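Local structure of Lmo0794 protein (Listeria monocytogenes, 3EW7) at residues L54-L59 against T93-L98. The protein is of unknown function but probably binds NAD or NADP through a Rossmann-type domain and may act as an oxidoreductase. The protein carries 3 engineered substitutions. Sequence-based numbering, arbitrary orientation.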
# COMPACT_ATOMS: atom_id res chain seq x y z
N LEU A 54 -6.46 -9.16 -8.65
CA LEU A 54 -5.20 -9.74 -8.21
C LEU A 54 -5.32 -11.16 -7.65
O LEU A 54 -6.16 -11.44 -6.78
CB LEU A 54 -4.56 -8.81 -7.18
CG LEU A 54 -3.51 -7.82 -7.69
CD1 LEU A 54 -3.75 -7.48 -9.15
CD2 LEU A 54 -3.52 -6.59 -6.81
N THR A 55 -4.48 -12.06 -8.16
CA THR A 55 -4.48 -13.45 -7.70
C THR A 55 -3.18 -13.71 -6.97
O THR A 55 -2.16 -13.09 -7.28
CB THR A 55 -4.52 -14.43 -8.85
OG1 THR A 55 -3.28 -14.36 -9.57
CG2 THR A 55 -5.67 -14.10 -9.80
N LEU A 56 -3.20 -14.64 -6.02
CA LEU A 56 -1.99 -14.98 -5.27
C LEU A 56 -0.78 -15.07 -6.20
O LEU A 56 0.31 -14.59 -5.87
CB LEU A 56 -2.17 -16.32 -4.54
CG LEU A 56 -0.98 -16.80 -3.71
CD1 LEU A 56 -0.76 -15.87 -2.52
CD2 LEU A 56 -1.23 -18.22 -3.22
N SER A 57 -0.98 -15.69 -7.36
CA SER A 57 0.08 -15.84 -8.34
C SER A 57 0.89 -14.57 -8.59
O SER A 57 2.10 -14.55 -8.37
CB SER A 57 -0.49 -16.35 -9.67
OG SER A 57 0.52 -16.45 -10.65
N ASP A 58 0.24 -13.50 -9.04
CA ASP A 58 0.97 -12.27 -9.31
C ASP A 58 1.37 -11.46 -8.07
O ASP A 58 2.06 -10.44 -8.19
CB ASP A 58 0.21 -11.38 -10.31
CG ASP A 58 -1.30 -11.50 -10.18
OD1 ASP A 58 -1.79 -11.55 -9.04
OD2 ASP A 58 -1.99 -11.52 -11.22
N LEU A 59 0.96 -11.91 -6.90
CA LEU A 59 1.32 -11.22 -5.66
C LEU A 59 2.58 -11.83 -5.06
O LEU A 59 3.45 -11.12 -4.56
CB LEU A 59 0.18 -11.31 -4.65
CG LEU A 59 -0.48 -10.01 -4.21
CD1 LEU A 59 -0.85 -9.18 -5.44
CD2 LEU A 59 -1.70 -10.32 -3.37
N THR A 93 -0.73 -17.65 4.55
CA THR A 93 0.51 -17.29 3.91
C THR A 93 1.44 -16.35 4.69
O THR A 93 1.03 -15.68 5.64
CB THR A 93 0.16 -16.62 2.57
OG1 THR A 93 0.44 -17.52 1.50
CG2 THR A 93 0.88 -15.30 2.40
N VAL A 94 2.70 -16.30 4.28
CA VAL A 94 3.67 -15.38 4.86
C VAL A 94 4.44 -14.84 3.62
O VAL A 94 5.33 -14.00 3.75
CB VAL A 94 4.65 -16.07 5.87
CG1 VAL A 94 5.49 -17.13 5.18
CG2 VAL A 94 5.54 -14.99 6.52
N SER A 95 4.04 -15.32 2.44
CA SER A 95 4.59 -15.03 1.11
C SER A 95 4.99 -13.57 0.81
O SER A 95 6.17 -13.36 0.45
CB SER A 95 3.58 -15.57 0.04
OG SER A 95 2.32 -15.01 0.33
N PRO A 96 4.03 -12.64 0.62
CA PRO A 96 4.48 -11.27 0.41
C PRO A 96 3.97 -10.67 1.71
O PRO A 96 3.05 -11.22 2.32
CB PRO A 96 3.63 -10.76 -0.77
CG PRO A 96 3.45 -11.87 -1.55
CD PRO A 96 3.05 -12.89 -0.47
N ARG A 97 4.55 -9.58 2.14
CA ARG A 97 4.07 -8.93 3.34
C ARG A 97 3.05 -7.93 2.80
O ARG A 97 3.32 -7.29 1.78
CB ARG A 97 5.22 -8.20 4.03
CG ARG A 97 4.91 -7.70 5.40
CD ARG A 97 6.15 -7.13 6.01
NE ARG A 97 5.78 -6.22 7.08
CZ ARG A 97 6.57 -5.25 7.50
NH1 ARG A 97 7.76 -5.10 6.94
NH2 ARG A 97 6.16 -4.43 8.46
N LEU A 98 1.88 -7.82 3.43
CA LEU A 98 0.93 -6.85 2.90
C LEU A 98 1.00 -5.61 3.77
O LEU A 98 0.64 -5.66 4.95
CB LEU A 98 -0.50 -7.39 2.91
CG LEU A 98 -1.51 -6.41 2.30
CD1 LEU A 98 -1.23 -6.21 0.82
CD2 LEU A 98 -2.91 -6.93 2.51
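Pro96 meets Leu59 ring to carbonyl: CG of Pro96 lies 3.1 Å from O of Leu59, and CB of Pro96 is 3.8 Å from the same oxygen. CG of the Pro96 ring, with CB behind it, thus packs against the carbonyl oxygen, and no hydrogen bond joins the two segments. The CA atoms of Leu59 and Pro96 are 6.8 Å apart, the nearest such pair here. A second, looser touch lies at the outer side, where the CD1 branch of Leu56 comes within 4.3 Å of OG of Ser95. The side chain of Leu56 is extended at its first torsion, with CG anti to the backbone N (chi1 -180°). This carries its methyl end out to the loop of Ser95. The CB bonds of Ser95 and Pro96 both point toward the 54-59 segment.

Behind the first shell, the short helix 56-59 is weakly bonded. The N-H of Leu59 bonds to O of Leu56 at 2.9 Å, which closes a turn that probably helps place the Leu59 carbonyl. Beyond this turn, Ser60 OG lies within hydrogen-bonding reach of the carbonyls of Leu56 and Ser57. On the other segment, Arg97 is anchored away from the contact by a salt bridge to Glu197 and a hydrogen bond to Thr151.

The contact joins two beta-alpha-beta crossovers of a Rossmann-type parallel sheet. One holds the short helix 56-59, between strands 45-48 and 64-67. The other runs from strand 64-67 through helix 79-90 and its loop into strand 97-101. Leu56 and Leu59 rest on Leu90 of that helix, and Leu59, Pro96 and Leu98 all touch Val65. Strand 97-101 lies between strands 64-67 and 150-154, with backbone bonds from Arg97 to Asn63 and Val65 and from Leu98 to Ser149 and Thr151.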